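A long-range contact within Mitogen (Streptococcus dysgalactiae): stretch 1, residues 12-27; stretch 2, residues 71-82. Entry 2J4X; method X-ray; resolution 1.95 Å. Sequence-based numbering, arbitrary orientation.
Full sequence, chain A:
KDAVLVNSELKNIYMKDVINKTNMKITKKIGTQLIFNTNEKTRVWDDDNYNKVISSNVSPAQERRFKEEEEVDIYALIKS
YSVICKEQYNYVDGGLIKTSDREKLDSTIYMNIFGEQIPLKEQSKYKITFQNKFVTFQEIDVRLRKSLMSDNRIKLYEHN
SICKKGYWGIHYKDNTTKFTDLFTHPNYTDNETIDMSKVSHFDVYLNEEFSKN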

# COMPACT_ATOMS: atom_id res chain seq x y z
N ASN A 12 -12.37 1.52 7.52
CA ASN A 12 -12.81 2.65 6.71
C ASN A 12 -11.73 3.12 5.77
O ASN A 12 -11.99 3.47 4.62
CB ASN A 12 -13.23 3.80 7.61
CG ASN A 12 -13.89 4.90 6.83
OD1 ASN A 12 -14.96 4.69 6.27
ND2 ASN A 12 -13.25 6.07 6.76
N ILE A 13 -10.52 3.14 6.29
CA ILE A 13 -9.37 3.58 5.53
C ILE A 13 -9.03 2.62 4.40
O ILE A 13 -8.96 3.04 3.24
CB ILE A 13 -8.15 3.68 6.44
CG1 ILE A 13 -8.36 4.79 7.46
CG2 ILE A 13 -6.90 3.91 5.61
CD1 ILE A 13 -7.28 4.83 8.49
N TYR A 14 -8.85 1.34 4.72
CA TYR A 14 -8.44 0.38 3.70
C TYR A 14 -9.49 -0.27 2.85
O TYR A 14 -9.16 -1.06 1.98
CB TYR A 14 -7.53 -0.69 4.33
CG TYR A 14 -6.22 -0.11 4.82
CD1 TYR A 14 -5.17 0.14 3.93
CD2 TYR A 14 -6.05 0.26 6.17
CE1 TYR A 14 -3.98 0.75 4.35
CE2 TYR A 14 -4.87 0.87 6.60
CZ TYR A 14 -3.84 1.12 5.69
OH TYR A 14 -2.69 1.75 6.09
N MET A 15 -10.76 0.04 3.06
CA MET A 15 -11.78 -0.55 2.22
C MET A 15 -11.95 0.31 0.96
O MET A 15 -12.49 -0.14 -0.06
CB MET A 15 -13.10 -0.64 2.96
CG MET A 15 -13.57 0.68 3.52
SD MET A 15 -15.33 0.70 3.96
CE MET A 15 -15.70 2.44 3.48
N LYS A 16 -11.48 1.55 1.01
CA LYS A 16 -11.59 2.44 -0.13
C LYS A 16 -10.87 1.92 -1.39
O LYS A 16 -10.02 1.02 -1.31
CB LYS A 16 -11.05 3.81 0.27
CG LYS A 16 -11.95 4.51 1.27
CD LYS A 16 -11.30 5.77 1.82
CE LYS A 16 -12.34 6.64 2.52
NZ LYS A 16 -13.38 5.76 3.12
N ASP A 17 -11.21 2.46 -2.55
CA ASP A 17 -10.60 2.02 -3.80
C ASP A 17 -9.23 2.63 -3.96
O ASP A 17 -8.83 3.50 -3.19
CB ASP A 17 -11.47 2.40 -4.99
CG ASP A 17 -12.92 1.94 -4.83
OD1 ASP A 17 -13.15 0.86 -4.24
OD2 ASP A 17 -13.83 2.65 -5.31
N VAL A 18 -8.51 2.17 -4.96
CA VAL A 18 -7.18 2.68 -5.21
C VAL A 18 -7.10 3.21 -6.63
O VAL A 18 -7.99 2.96 -7.44
CB VAL A 18 -6.11 1.57 -5.02
CG1 VAL A 18 -6.27 0.91 -3.64
CG2 VAL A 18 -6.21 0.54 -6.14
N ILE A 19 -6.05 3.99 -6.90
CA ILE A 19 -5.79 4.50 -8.23
C ILE A 19 -4.63 3.60 -8.65
O ILE A 19 -3.71 3.39 -7.88
CB ILE A 19 -5.28 5.95 -8.24
CG1 ILE A 19 -6.41 6.92 -7.84
CG2 ILE A 19 -4.75 6.28 -9.60
CD1 ILE A 19 -7.59 7.00 -8.82
N ASN A 20 -4.70 3.03 -9.84
CA ASN A 20 -3.65 2.14 -10.33
C ASN A 20 -3.51 2.47 -11.82
O ASN A 20 -4.10 1.82 -12.69
CB ASN A 20 -4.07 0.67 -10.08
CG ASN A 20 -3.07 -0.34 -10.60
OD1 ASN A 20 -1.86 -0.11 -10.60
ND2 ASN A 20 -3.56 -1.50 -11.04
N LYS A 21 -2.73 3.51 -12.11
CA LYS A 21 -2.56 3.94 -13.49
C LYS A 21 -1.11 4.08 -13.89
O LYS A 21 -0.24 4.22 -13.04
CB LYS A 21 -3.31 5.26 -13.69
CG LYS A 21 -4.70 5.26 -13.05
CD LYS A 21 -5.51 6.46 -13.40
CE LYS A 21 -6.14 6.28 -14.75
NZ LYS A 21 -7.17 5.20 -14.72
N THR A 22 -0.84 4.03 -15.18
CA THR A 22 0.52 4.15 -15.67
C THR A 22 0.63 5.32 -16.64
O THR A 22 -0.38 5.80 -17.17
CB THR A 22 0.98 2.85 -16.37
OG1 THR A 22 0.34 2.73 -17.65
CG2 THR A 22 0.60 1.65 -15.52
N ASN A 23 1.85 5.80 -16.88
CA ASN A 23 2.08 6.91 -17.80
C ASN A 23 1.17 8.11 -17.58
O ASN A 23 0.51 8.58 -18.50
CB ASN A 23 1.89 6.43 -19.23
CG ASN A 23 2.86 5.36 -19.59
OD1 ASN A 23 4.00 5.65 -19.91
ND2 ASN A 23 2.43 4.11 -19.50
N MET A 24 1.15 8.60 -16.34
CA MET A 24 0.34 9.76 -15.99
C MET A 24 1.31 10.93 -15.84
O MET A 24 2.18 10.93 -14.97
CB MET A 24 -0.42 9.52 -14.68
CG MET A 24 -1.39 8.34 -14.70
SD MET A 24 -2.78 8.52 -15.84
CE MET A 24 -3.75 9.70 -14.95
N LYS A 25 1.14 11.91 -16.72
CA LYS A 25 1.96 13.12 -16.77
C LYS A 25 1.50 14.12 -15.71
O LYS A 25 0.32 14.45 -15.65
CB LYS A 25 1.84 13.75 -18.17
CG LYS A 25 2.77 14.91 -18.45
CD LYS A 25 3.18 14.90 -19.91
CE LYS A 25 3.83 13.56 -20.25
NZ LYS A 25 4.52 13.52 -21.57
N ILE A 26 2.43 14.57 -14.87
CA ILE A 26 2.10 15.53 -13.82
C ILE A 26 1.74 16.81 -14.56
O ILE A 26 2.61 17.40 -15.19
CB ILE A 26 3.31 15.79 -12.90
CG1 ILE A 26 3.87 14.47 -12.34
CG2 ILE A 26 2.91 16.72 -11.76
CD1 ILE A 26 5.14 14.61 -11.51
N THR A 27 0.48 17.23 -14.50
CA THR A 27 0.05 18.43 -15.21
C THR A 27 0.37 19.72 -14.45
O THR A 27 1.15 20.56 -14.92
CB THR A 27 -1.45 18.38 -15.54
OG1 THR A 27 -2.20 18.22 -14.33
CG2 THR A 27 -1.74 17.22 -16.46
N GLU A 71 6.23 11.91 -16.61
CA GLU A 71 5.27 10.81 -16.53
C GLU A 71 5.51 9.99 -15.26
O GLU A 71 6.64 9.65 -14.92
CB GLU A 71 5.38 9.90 -17.74
CG GLU A 71 5.04 10.57 -19.02
CD GLU A 71 4.48 9.60 -20.02
OE1 GLU A 71 4.82 8.39 -19.92
OE2 GLU A 71 3.71 10.04 -20.91
N VAL A 72 4.41 9.67 -14.58
CA VAL A 72 4.46 8.91 -13.34
C VAL A 72 3.42 7.77 -13.30
O VAL A 72 2.30 7.92 -13.82
CB VAL A 72 4.23 9.90 -12.13
CG1 VAL A 72 4.00 9.16 -10.83
CG2 VAL A 72 5.46 10.80 -11.99
N ASP A 73 3.81 6.63 -12.73
CA ASP A 73 2.89 5.49 -12.56
C ASP A 73 2.35 5.66 -11.14
O ASP A 73 3.10 5.98 -10.21
CB ASP A 73 3.60 4.14 -12.66
CG ASP A 73 4.00 3.79 -14.09
OD1 ASP A 73 3.63 4.55 -15.01
OD2 ASP A 73 4.67 2.75 -14.28
N ILE A 74 1.06 5.45 -10.98
CA ILE A 74 0.44 5.64 -9.68
C ILE A 74 -0.28 4.43 -9.13
O ILE A 74 -1.04 3.80 -9.84
CB ILE A 74 -0.60 6.78 -9.74
CG1 ILE A 74 0.02 8.01 -10.40
CG2 ILE A 74 -1.12 7.12 -8.34
CD1 ILE A 74 -0.96 9.13 -10.56
N TYR A 75 -0.02 4.10 -7.88
CA TYR A 75 -0.72 3.04 -7.19
C TYR A 75 -0.89 3.63 -5.79
O TYR A 75 0.03 3.63 -4.99
CB TYR A 75 0.08 1.75 -7.09
CG TYR A 75 -0.82 0.63 -6.63
CD1 TYR A 75 -1.31 -0.31 -7.51
CD2 TYR A 75 -1.30 0.60 -5.31
CE1 TYR A 75 -2.26 -1.25 -7.12
CE2 TYR A 75 -2.25 -0.34 -4.90
CZ TYR A 75 -2.73 -1.26 -5.82
OH TYR A 75 -3.70 -2.16 -5.44
N ALA A 76 -2.07 4.18 -5.51
CA ALA A 76 -2.31 4.77 -4.22
C ALA A 76 -3.74 4.60 -3.77
O ALA A 76 -4.66 4.58 -4.59
CB ALA A 76 -1.96 6.24 -4.27
N LEU A 77 -3.94 4.49 -2.47
CA LEU A 77 -5.26 4.35 -1.88
C LEU A 77 -5.90 5.75 -1.93
O LEU A 77 -5.23 6.74 -1.67
CB LEU A 77 -5.13 3.87 -0.43
CG LEU A 77 -6.34 3.60 0.47
CD1 LEU A 77 -7.14 2.38 0.03
CD2 LEU A 77 -5.82 3.36 1.85
N ILE A 78 -7.18 5.83 -2.28
CA ILE A 78 -7.88 7.12 -2.32
C ILE A 78 -8.32 7.51 -0.89
O ILE A 78 -8.89 6.69 -0.19
CB ILE A 78 -9.13 7.03 -3.27
CG1 ILE A 78 -8.66 6.77 -4.71
CG2 ILE A 78 -9.95 8.31 -3.18
CD1 ILE A 78 -9.76 6.62 -5.71
N LYS A 79 -8.01 8.73 -0.46
CA LYS A 79 -8.35 9.22 0.88
C LYS A 79 -9.73 9.84 0.90
O LYS A 79 -10.47 9.73 1.88
CB LYS A 79 -7.37 10.31 1.33
CG LYS A 79 -5.96 9.87 1.54
CD LYS A 79 -5.00 11.01 1.26
CE LYS A 79 -5.29 12.26 2.09
NZ LYS A 79 -4.20 13.29 1.93
N SER A 80 -10.06 10.52 -0.19
CA SER A 80 -11.33 11.18 -0.35
C SER A 80 -11.55 11.65 -1.78
O SER A 80 -10.64 11.62 -2.61
CB SER A 80 -11.43 12.37 0.62
OG SER A 80 -10.28 13.19 0.56
N TYR A 81 -12.78 12.06 -2.06
CA TYR A 81 -13.19 12.54 -3.36
C TYR A 81 -13.86 13.87 -3.11
O TYR A 81 -14.29 14.16 -2.00
CB TYR A 81 -14.25 11.63 -3.99
CG TYR A 81 -13.90 10.17 -4.12
CD1 TYR A 81 -13.83 9.33 -3.00
CD2 TYR A 81 -13.70 9.60 -5.38
CE1 TYR A 81 -13.58 7.96 -3.13
CE2 TYR A 81 -13.45 8.24 -5.52
CZ TYR A 81 -13.40 7.42 -4.40
OH TYR A 81 -13.19 6.06 -4.56
N SER A 82 -13.97 14.68 -4.16
CA SER A 82 -14.65 15.97 -4.10
C SER A 82 -14.92 16.43 -5.52
O SER A 82 -14.03 16.42 -6.36
CB SER A 82 -13.82 17.01 -3.35
OG SER A 82 -12.50 17.08 -3.84
O HOH W 1 -8.32 5.81 2.60
O HOH W 2 -13.67 4.35 -2.28
O HOH W 3 0.37 1.46 -11.32

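The strand beginning at Val-18 runs antiparallel to strand 71-82, and beyond the corner a second strand, containing Met-24, pairs with it too; their backbones supply the framework. Ile-19 and Ala-76 form a hydrogen-bonded pair, Ile-19 N to Ala-76 O at 2.8 Å and Ala-76 N to Ile-19 O at 3.0 Å; Lys-21 with Ile-74 and Met-24 with Val-72 repeat the pattern. Between the last two the register slips by one residue at a bulge. There Asp-73, with chi1 in m, brings its carboxylate back to the chain, and OD1 accepts from Asn-23 N at 2.9 Å, occupying an amide where the chain turns its corner.

The stretches bury 1190 Å² between them. The face carrying Ile-19, Ile-74, Ala-76 and Val-72 is largely aliphatic, although Lys-21 also points to it and turns its end away. Ile-19 adopts m for both chi angles; its CG2 lies 3.9 Å from Ile-74 CG2, and its CD1 3.8 Å from CD1 of Ile-78, which points toward the other stretch. Ile-74 and Ile-78 share the m,t conformation. These buried, branched aliphatic side chains make apolar contacts and leave no polar group unsatisfied. The small Ala-76 is itself little covered. Ile-26 starts sideways, but its CD1 reaches Val-72 CG2 at 3.9 Å, while Met-24, m at all three chi angles, touches Ile-74 CD1 through CB at 4.2 Å and leads its end away.

On the opposite face Leu-77, the residue most covered by its partner stretch, uses chi1 t and chi2 p. Its forked end suits two neighbours: CD1 is 4.0 Å from Val-18 CG1, and CD2 is 3.9 Å from Tyr-14 CD1. Tyr-75, chi1 t, lays its ring beside Val-18, CZ to CG2 3.9 Å, and Asn-20 OD1 approaches the ring edge, 3.1 Å from Tyr-75 CD1.

Long polar chains suit the margins. Lys-16 CD passes 3.3 Å from Ile-78 O, before NZ donates to Asn-12 O at 3.1 Å. Lys-25 NZ and Glu-71 OE2 form a long salt bridge at 3.6 Å.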